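Long-range contacts in putative methyltransferase (Porphyromonas gingivalis, PDB 3LL7), which is a putative methyltransferase, presumably dependent on S-adenosylmethionine, whose substrate is not established: residues E197-C202 with M244-A249; Y286-D291 with T395-K400; Y295-A300 with H324-E329. All blocks are in the same frame, centred on the assembly; numbering follows the deposited sequence.

Contact 1 of 3, residues E197-C202 with M244-A249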
loop_
_atom_site.group_PDB
_atom_site.type_symbol
_atom_site.label_atom_id
_atom_site.label_comp_id
_atom_site.label_asym_id
_atom_site.label_seq_id
_atom_site.Cartn_x
_atom_site.Cartn_y
_atom_site.Cartn_z
ATOM N N GLU A 197 1.747 -14.927 -22.430
ATOM C CA GLU A 197 2.277 -14.304 -23.622
ATOM C C GLU A 197 3.603 -13.567 -23.393
ATOM O O GLU A 197 4.464 -13.555 -24.284
ATOM C CB GLU A 197 1.243 -13.359 -24.231
ATOM C CG GLU A 197 1.599 -12.952 -25.650
ATOM C CD GLU A 197 0.441 -12.369 -26.427
ATOM O OE1 GLU A 197 -0.588 -11.997 -25.817
ATOM O OE2 GLU A 197 0.579 -12.263 -27.660
ATOM N N LEU A 198 3.762 -12.950 -22.222
ATOM C CA LEU A 198 4.898 -12.054 -21.988
ATOM C C LEU A 198 6.053 -12.579 -21.125
ATOM O O LEU A 198 7.177 -12.098 -21.256
ATOM C CB LEU A 198 4.416 -10.674 -21.503
ATOM C CG LEU A 198 3.712 -9.868 -22.607
ATOM C CD1 LEU A 198 3.066 -8.577 -22.070
ATOM C CD2 LEU A 198 4.673 -9.552 -23.755
ATOM N N LEU A 199 5.805 -13.569 -20.273
ATOM C CA LEU A 199 6.906 -14.161 -19.491
ATOM C C LEU A 199 8.120 -14.603 -20.329
ATOM O O LEU A 199 9.260 -14.432 -19.873
ATOM C CB LEU A 199 6.424 -15.298 -18.585
ATOM C CG LEU A 199 5.721 -14.842 -17.310
ATOM C CD1 LEU A 199 5.161 -16.038 -16.544
ATOM C CD2 LEU A 199 6.692 -14.032 -16.451
ATOM N N PRO A 200 7.887 -15.144 -21.558
ATOM C CA PRO A 200 9.018 -15.480 -22.417
ATOM C C PRO A 200 9.850 -14.296 -22.928
ATOM O O PRO A 200 10.896 -14.522 -23.550
ATOM C CB PRO A 200 8.350 -16.181 -23.610
ATOM C CG PRO A 200 7.070 -16.702 -23.062
ATOM C CD PRO A 200 6.620 -15.650 -22.134
ATOM N N PHE A 201 9.396 -13.064 -22.696
ATOM C CA PHE A 201 10.060 -11.879 -23.257
ATOM C C PHE A 201 10.499 -10.865 -22.220
ATOM O O PHE A 201 10.772 -9.708 -22.553
ATOM C CB PHE A 201 9.154 -11.202 -24.286
ATOM C CG PHE A 201 8.924 -12.031 -25.500
ATOM C CD1 PHE A 201 9.871 -12.057 -26.526
ATOM C CD2 PHE A 201 7.769 -12.801 -25.627
ATOM C CE1 PHE A 201 9.675 -12.831 -27.660
ATOM C CE2 PHE A 201 7.561 -13.586 -26.782
ATOM C CZ PHE A 201 8.518 -13.596 -27.789
ATOM N N CYS A 202 10.546 -11.299 -20.965
ATOM C CA CYS A 202 11.092 -10.499 -19.883
ATOM C C CYS A 202 11.752 -11.422 -18.863
ATOM O O CYS A 202 11.585 -12.654 -18.930
ATOM C CB CYS A 202 9.993 -9.642 -19.229
ATOM S SG CYS A 202 8.698 -10.593 -18.401
HETATM N N MSE A 244 6.555 -12.711 -10.946
HETATM C CA MSE A 244 6.517 -13.965 -11.713
HETATM C C MSE A 244 7.701 -14.040 -12.653
HETATM O O MSE A 244 8.158 -13.021 -13.164
HETATM C CB MSE A 244 5.251 -14.078 -12.564
HETATM C CG MSE A 244 4.043 -14.487 -11.779
HETATM SE SE MSE A 244 2.427 -13.880 -12.625
HETATM C CE MSE A 244 2.759 -12.010 -12.241
ATOM N N SER A 245 8.199 -15.248 -12.889
ATOM C CA SER A 245 9.350 -15.411 -13.740
ATOM C C SER A 245 9.420 -16.854 -14.222
ATOM O O SER A 245 9.323 -17.781 -13.407
ATOM C CB SER A 245 10.620 -15.022 -12.976
ATOM O OG SER A 245 11.774 -15.121 -13.800
ATOM N N LEU A 246 9.523 -17.025 -15.543
ATOM C CA LEU A 246 9.798 -18.343 -16.186
ATOM C C LEU A 246 11.271 -18.707 -16.029
ATOM O O LEU A 246 11.698 -19.841 -16.303
ATOM C CB LEU A 246 9.493 -18.276 -17.681
ATOM C CG LEU A 246 8.087 -18.403 -18.281
ATOM C CD1 LEU A 246 8.188 -18.338 -19.812
ATOM C CD2 LEU A 246 7.393 -19.684 -17.878
ATOM N N ASN A 247 12.025 -17.715 -15.582
ATOM C CA ASN A 247 13.468 -17.715 -15.460
ATOM C C ASN A 247 13.949 -18.624 -14.352
ATOM O O ASN A 247 15.090 -19.047 -14.347
ATOM C CB ASN A 247 13.914 -16.279 -15.144
ATOM C CG ASN A 247 15.192 -15.878 -15.856
ATOM O OD1 ASN A 247 16.213 -16.569 -15.762
ATOM N ND2 ASN A 247 15.150 -14.740 -16.559
ATOM N N GLU A 248 13.068 -18.902 -13.402
ATOM C CA GLU A 248 13.405 -19.621 -12.179
ATOM C C GLU A 248 12.430 -20.802 -12.069
ATOM O O GLU A 248 11.363 -20.785 -12.685
ATOM C CB GLU A 248 13.297 -18.651 -10.983
ATOM C CG GLU A 248 14.152 -17.349 -11.138
ATOM C CD GLU A 248 13.652 -16.147 -10.314
ATOM O OE1 GLU A 248 13.042 -16.344 -9.242
ATOM O OE2 GLU A 248 13.881 -14.988 -10.732
ATOM N N ALA A 249 12.794 -21.838 -11.319
ATOM C CA ALA A 249 11.915 -22.997 -11.152
ATOM C C ALA A 249 10.552 -22.626 -10.573
ATOM O O ALA A 249 10.453 -21.716 -9.732
ATOM C CB ALA A 249 12.587 -24.061 -10.274
HETATM O O HOH W 1 10.005 -14.670 -17.195
#
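Leu-199 and Leu-246 carry this contact, an example of apolar side chains packing the end of helix 191-198 against the end of strand 236-244 and the loop after it. CB of Leu-199 lies 3.5 Å from CG of Leu-246, and the two side chains cross obliquely. In both leucines CG stands anti to the carbonyl carbon (chi1 -78° in Leu-199). One branch of each reaches on to a different partner: CD2 of Leu-199 comes within 4.1 Å of CB of Met-244, a selenomethionine, whereas CD1 of Leu-246 lies 3.8 Å from CG of Pro-200, near the surface, where both residues are exposed. The inner end of the contact closes on strand 204-209, where Leu-199 and Met-244 both touch Ile-205.

The polar link between the backbones runs through water. Water 1 accepts from Leu-246 N at 2.9 Å and lies within donating distance of Leu-199 O, 2.8 Å away, though other acceptors compete for its protons.

Helix 191-198 lies in the crossover between the parallel strands 166-173 and 204-209. Strand 236-244, antiparallel and inserted between 204-209 and 225-233, which run parallel to each other, is characteristic of the Rossmann-like class I methyltransferase fold, consistent with the protein's name.

Contact 2 of 3, residues Y286-D291 with T395-K400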
loop_
_atom_site.group_PDB
_atom_site.type_symbol
_atom_site.label_atom_id
_atom_site.label_comp_id
_atom_site.label_asym_id
_atom_site.label_seq_id
_atom_site.Cartn_x
_atom_site.Cartn_y
_atom_site.Cartn_z
ATOM N N TYR A 286 -1.628 -21.963 23.238
ATOM C CA TYR A 286 -2.481 -20.820 23.443
ATOM C C TYR A 286 -2.602 -20.682 24.936
ATOM O O TYR A 286 -2.663 -21.671 25.667
ATOM C CB TYR A 286 -3.830 -21.011 22.751
ATOM C CG TYR A 286 -3.678 -20.963 21.249
ATOM C CD1 TYR A 286 -3.649 -19.747 20.575
ATOM C CD2 TYR A 286 -3.522 -22.125 20.511
ATOM C CE1 TYR A 286 -3.481 -19.684 19.209
ATOM C CE2 TYR A 286 -3.342 -22.078 19.137
ATOM C CZ TYR A 286 -3.337 -20.852 18.488
ATOM O OH TYR A 286 -3.160 -20.780 17.131
ATOM N N THR A 287 -2.598 -19.448 25.397
ATOM C CA THR A 287 -2.511 -19.179 26.815
ATOM C C THR A 287 -3.831 -18.700 27.430
ATOM O O THR A 287 -4.545 -17.878 26.841
ATOM C CB THR A 287 -1.338 -18.211 27.125
ATOM O OG1 THR A 287 -1.228 -18.069 28.546
ATOM C CG2 THR A 287 -1.528 -16.806 26.460
ATOM N N ASP A 288 -4.142 -19.249 28.598
ATOM C CA ASP A 288 -5.290 -18.834 29.367
ATOM C C ASP A 288 -4.969 -17.586 30.158
ATOM O O ASP A 288 -5.881 -16.893 30.644
ATOM C CB ASP A 288 -5.700 -19.932 30.347
ATOM C CG ASP A 288 -6.402 -21.078 29.676
ATOM O OD1 ASP A 288 -6.868 -20.885 28.548
ATOM O OD2 ASP A 288 -6.500 -22.176 30.273
ATOM N N SER A 289 -3.668 -17.309 30.297
ATOM C CA SER A 289 -3.203 -16.246 31.184
ATOM C C SER A 289 -2.283 -15.268 30.458
ATOM O O SER A 289 -1.618 -15.611 29.464
ATOM C CB SER A 289 -2.500 -16.834 32.420
ATOM O OG SER A 289 -1.384 -17.602 32.005
ATOM N N ILE A 290 -2.266 -14.037 30.959
ATOM C CA ILE A 290 -1.503 -12.969 30.332
ATOM C C ILE A 290 -0.143 -12.878 30.981
ATOM O O ILE A 290 -0.002 -13.144 32.175
ATOM C CB ILE A 290 -2.296 -11.599 30.395
ATOM C CG1 ILE A 290 -1.858 -10.612 29.288
ATOM C CG2 ILE A 290 -2.187 -10.955 31.759
ATOM C CD1 ILE A 290 -2.182 -11.089 27.834
ATOM N N ASP A 291 0.861 -12.499 30.201
ATOM C CA ASP A 291 2.198 -12.291 30.723
ATOM C C ASP A 291 2.522 -10.782 30.737
ATOM O O ASP A 291 1.676 -9.932 30.416
ATOM C CB ASP A 291 3.254 -13.083 29.905
ATOM C CG ASP A 291 3.280 -14.573 30.217
ATOM O OD1 ASP A 291 3.169 -14.947 31.391
ATOM O OD2 ASP A 291 3.496 -15.391 29.274
ATOM N N THR A 395 -9.811 -11.999 23.854
ATOM C CA THR A 395 -10.293 -13.292 24.332
ATOM C C THR A 395 -9.100 -14.193 24.565
ATOM O O THR A 395 -8.218 -14.329 23.677
ATOM C CB THR A 395 -11.213 -13.936 23.294
ATOM O OG1 THR A 395 -12.269 -13.023 22.970
ATOM C CG2 THR A 395 -11.824 -15.257 23.841
HETATM N N MSE A 396 -9.071 -14.821 25.754
HETATM C CA MSE A 396 -7.997 -15.736 26.129
HETATM C C MSE A 396 -8.309 -17.139 25.563
HETATM O O MSE A 396 -9.394 -17.360 25.029
HETATM C CB MSE A 396 -7.846 -15.801 27.675
HETATM C CG MSE A 396 -7.698 -14.426 28.337
HETATM SE SE MSE A 396 -6.214 -13.408 27.610
HETATM C CE MSE A 396 -4.741 -14.467 28.249
ATOM N N ALA A 397 -7.370 -18.078 25.715
ATOM C CA ALA A 397 -7.439 -19.353 25.010
ATOM C C ALA A 397 -8.665 -20.172 25.394
ATOM O O ALA A 397 -9.157 -20.956 24.583
ATOM C CB ALA A 397 -6.171 -20.159 25.269
ATOM N N ASP A 398 -9.131 -20.006 26.641
ATOM C CA ASP A 398 -10.323 -20.737 27.123
ATOM C C ASP A 398 -11.654 -20.050 26.814
ATOM O O ASP A 398 -12.695 -20.466 27.324
ATOM C CB ASP A 398 -10.213 -21.001 28.641
ATOM C CG ASP A 398 -10.032 -19.714 29.467
ATOM O OD1 ASP A 398 -10.025 -18.581 28.929
ATOM O OD2 ASP A 398 -9.893 -19.837 30.705
ATOM N N GLY A 399 -11.603 -18.993 26.010
ATOM C CA GLY A 399 -12.785 -18.258 25.568
ATOM C C GLY A 399 -13.183 -17.104 26.478
ATOM O O GLY A 399 -14.177 -16.416 26.197
ATOM N N LYS A 400 -12.463 -16.894 27.586
ATOM C CA LYS A 400 -12.842 -15.809 28.503
ATOM C C LYS A 400 -12.500 -14.453 27.895
ATOM O O LYS A 400 -11.385 -14.224 27.437
ATOM C CB LYS A 400 -12.173 -15.940 29.869
ATOM C CG LYS A 400 -12.653 -17.167 30.680
ATOM C CD LYS A 400 -11.927 -17.198 32.033
ATOM C CE LYS A 400 -12.480 -18.264 32.950
ATOM N NZ LYS A 400 -12.218 -19.609 32.379
HETATM O O HOH W 2 -8.446 -17.008 30.983
#
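Ala-397 N donates to Thr-287 O at 3.0 Å with an N-H...O angle of 154°, the direct hydrogen bond between these two loops; the donor sits above the carbonyl plane. The donor belongs to a type I turn, Met-396 to Gly-399, closed by Gly-399 N on Met-396 O.

Nonpolar atoms pack round this bond. CB of Ala-397 rests against the same carbonyl, 3.2 Å from Thr-287 O. On the more buried side, Met-396, a selenomethionine, curls instead of extending: with chi3 at -68° its CE turns in against the backbone of the facing loop, 3.4 Å from Ser-289 C, and meets the tip of Ile-290 more loosely. Leu-319 of the neighbouring strand touches both Met-396 and Ile-290.

Charged groups occupy the solvent side. The carboxylates of Asp-288 and Asp-398 are stacked, their planes 22° apart, with OD1 of Asp-288 3.9 Å from OD2 of Asp-398. Lys-400, just past the turn, answers from the same loop as Asp-398: NZ forms a salt bridge to Asp-398 OD2 at 2.9 Å, approaching from above the carboxylate plane, while Lys-400 N bonds to OD1 and completes an Asx turn. Water 2 lies 2.6 Å from Asp-288 O and 3.0 Å from Asp-398 OD1, bridging the two loops.

Two like charges brought this close should repel; the lysine probably offsets some of the cost at Asp-398, whereas Asp-288, its OD2 6.6 Å from the same NZ, would gain less from it.

Contact 3 of 3, residues Y295-A300 with H324-E329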
loop_
_atom_site.group_PDB
_atom_site.type_symbol
_atom_site.label_atom_id
_atom_site.label_comp_id
_atom_site.label_asym_id
_atom_site.label_seq_id
_atom_site.Cartn_x
_atom_site.Cartn_y
_atom_site.Cartn_z
ATOM N N TYR A 295 1.893 -8.013 22.732
ATOM C CA TYR A 295 2.339 -7.671 21.375
ATOM C C TYR A 295 1.200 -7.685 20.377
ATOM O O TYR A 295 0.459 -8.668 20.285
ATOM C CB TYR A 295 3.345 -8.698 20.898
ATOM C CG TYR A 295 4.551 -8.824 21.820
ATOM C CD1 TYR A 295 5.670 -8.041 21.632
ATOM C CD2 TYR A 295 4.542 -9.744 22.903
ATOM C CE1 TYR A 295 6.796 -8.175 22.490
ATOM C CE2 TYR A 295 5.618 -9.879 23.746
ATOM C CZ TYR A 295 6.759 -9.111 23.532
ATOM O OH TYR A 295 7.839 -9.250 24.380
ATOM N N GLU A 296 1.077 -6.586 19.633
ATOM C CA GLU A 296 0.003 -6.478 18.604
ATOM C C GLU A 296 0.624 -6.354 17.209
ATOM O O GLU A 296 1.286 -5.352 16.925
ATOM C CB GLU A 296 -0.897 -5.240 18.843
ATOM C CG GLU A 296 -2.137 -5.221 17.918
ATOM C CD GLU A 296 -3.023 -3.975 18.114
ATOM O OE1 GLU A 296 -2.548 -2.960 18.651
ATOM O OE2 GLU A 296 -4.211 -4.021 17.727
ATOM N N PRO A 297 0.386 -7.342 16.333
ATOM C CA PRO A 297 1.059 -7.354 15.012
ATOM C C PRO A 297 0.489 -6.270 14.089
ATOM O O PRO A 297 -0.722 -5.923 14.177
ATOM C CB PRO A 297 0.733 -8.752 14.451
ATOM C CG PRO A 297 -0.562 -9.088 15.079
ATOM C CD PRO A 297 -0.423 -8.548 16.534
ATOM N N HIS A 298 1.352 -5.758 13.209
ATOM C CA HIS A 298 0.934 -4.727 12.244
ATOM C C HIS A 298 0.017 -5.283 11.153
ATOM O O HIS A 298 -0.166 -6.502 11.024
ATOM C CB HIS A 298 2.121 -3.945 11.691
ATOM C CG HIS A 298 3.130 -4.771 10.949
ATOM N ND1 HIS A 298 2.831 -5.484 9.805
ATOM C CD2 HIS A 298 4.459 -4.928 11.152
ATOM C CE1 HIS A 298 3.931 -6.067 9.353
ATOM N NE2 HIS A 298 4.931 -5.741 10.151
ATOM N N THR A 299 -0.571 -4.395 10.367
ATOM C CA THR A 299 -1.610 -4.792 9.417
ATOM C C THR A 299 -1.122 -5.701 8.296
ATOM O O THR A 299 -1.900 -6.515 7.777
ATOM C CB THR A 299 -2.327 -3.561 8.800
ATOM O OG1 THR A 299 -1.397 -2.705 8.133
ATOM C CG2 THR A 299 -3.059 -2.773 9.931
ATOM N N ALA A 300 0.142 -5.565 7.923
ATOM C CA ALA A 300 0.686 -6.399 6.839
ATOM C C ALA A 300 0.832 -7.841 7.328
ATOM O O ALA A 300 0.547 -8.790 6.568
ATOM C CB ALA A 300 2.030 -5.847 6.330
ATOM N N HIS A 324 -5.569 -12.033 17.620
ATOM C CA HIS A 324 -4.266 -11.856 17.027
ATOM C C HIS A 324 -3.442 -10.907 17.886
ATOM O O HIS A 324 -3.186 -9.755 17.520
ATOM C CB HIS A 324 -4.402 -11.443 15.567
ATOM C CG HIS A 324 -5.234 -12.404 14.759
ATOM N ND1 HIS A 324 -5.189 -13.768 14.969
ATOM C CD2 HIS A 324 -6.119 -12.209 13.749
ATOM C CE1 HIS A 324 -6.000 -14.367 14.117
ATOM N NE2 HIS A 324 -6.571 -13.442 13.361
ATOM N N LEU A 325 -3.111 -11.418 19.073
ATOM C CA LEU A 325 -2.249 -10.786 20.049
ATOM C C LEU A 325 -1.396 -11.859 20.683
ATOM O O LEU A 325 -1.799 -13.027 20.787
ATOM C CB LEU A 325 -3.082 -10.171 21.213
ATOM C CG LEU A 325 -3.948 -8.976 20.867
ATOM C CD1 LEU A 325 -4.786 -8.685 22.171
ATOM C CD2 LEU A 325 -3.047 -7.763 20.515
ATOM N N TYR A 326 -0.253 -11.428 21.169
ATOM C CA TYR A 326 0.755 -12.307 21.748
ATOM C C TYR A 326 1.167 -11.794 23.102
ATOM O O TYR A 326 0.996 -10.600 23.399
ATOM C CB TYR A 326 1.986 -12.392 20.834
ATOM C CG TYR A 326 1.609 -12.732 19.430
ATOM C CD1 TYR A 326 1.484 -14.069 19.011
ATOM C CD2 TYR A 326 1.325 -11.716 18.528
ATOM C CE1 TYR A 326 1.117 -14.375 17.686
ATOM C CE2 TYR A 326 0.952 -12.002 17.213
ATOM C CZ TYR A 326 0.843 -13.318 16.806
ATOM O OH TYR A 326 0.481 -13.589 15.510
ATOM N N THR A 327 1.787 -12.678 23.890
ATOM C CA THR A 327 2.284 -12.289 25.197
ATOM C C THR A 327 3.547 -13.097 25.560
ATOM O O THR A 327 3.744 -14.210 25.066
ATOM C CB THR A 327 1.180 -12.438 26.289
ATOM O OG1 THR A 327 1.612 -11.780 27.482
ATOM C CG2 THR A 327 0.889 -13.906 26.602
ATOM N N SER A 328 4.378 -12.535 26.421
ATOM C CA SER A 328 5.570 -13.251 26.903
ATOM C C SER A 328 6.076 -12.586 28.157
ATOM O O SER A 328 5.798 -11.412 28.401
ATOM C CB SER A 328 6.668 -13.242 25.827
ATOM O OG SER A 328 7.236 -11.938 25.728
ATOM N N GLU A 329 6.819 -13.339 28.963
ATOM C CA GLU A 329 7.366 -12.816 30.180
ATOM C C GLU A 329 8.631 -11.999 29.889
ATOM O O GLU A 329 8.909 -11.006 30.557
ATOM C CB GLU A 329 7.618 -13.975 31.167
ATOM C CG GLU A 329 7.735 -13.591 32.653
ATOM C CD GLU A 329 6.627 -12.678 33.231
ATOM O OE1 GLU A 329 5.484 -12.552 32.682
ATOM O OE2 GLU A 329 6.919 -12.089 34.300
#
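Tyr-295 and Tyr-326 face each other as a hydrogen-bonded antiparallel pair joining two strands of the ferredoxin-like domain, a worked example of how one pair can send two rings in opposite directions. Tyr-295 N donates to Tyr-326 O at 2.8 Å, and Tyr-326 N returns a bond to Tyr-295 O at 3.0 Å.

Both side chains leave the same face of the sheet, CB to CB 3.9 Å. With CG anti to the carbonyl carbon in both (chi1 -57° and -52°), the antiparallel strands send the rings apart. Tyr-295 runs beside Thr-327 toward Ser-328, whose OG, itself hydrogen-bonded to Ala-330 O, lies at the ring edge, 3.3 Å from CE2; the phenol OH bonds to Glu-332 N, beyond the strand. Tyr-326 heads the other way, its CE2 edge 3.8 Å from CD of Pro-297, with the proline ring and the tyrosine side chain crossing at about a right angle. Its OH bonds to Phe-307 O.

On the opposite face Leu-325 lays CD2 across the stem of Glu-296, 3.7 Å from CB. The extended glutamate carries its carboxylate onward to salt bridges with Arg-338 and Arg-368, and Met-392 touches both side chains.

Past the tyrosines the pairing stops at proline, which has no N-H: CD of Pro-297 sits 3.2 Å from His-324 O, a buried carbonyl oxygen left without a hydrogen-bond partner.

Contact 3 lies in the C-terminal sheet and contact 2 in loops at its margin, while contact 1 belongs to the methyltransferase-like sheet, its centre about 38 Å from that of contact 3 and about 48 Å from that of contact 2. Contact 3 is buried and combines main-chain pairing with aromatic and aliphatic packing. Contact 2, only partly buried, stacks two carboxylates at the surface, with a lysine and a water, whereas Glu-296 of contact 3 is paired with arginines outside the contact. The two touch directly: Asp-291 N lies 2.9 Å from Thr-327 OG1, a probable hydrogen bond, and their threonine methyls pack together. Contact 1, also largely buried, differs from both in joining its backbones through water.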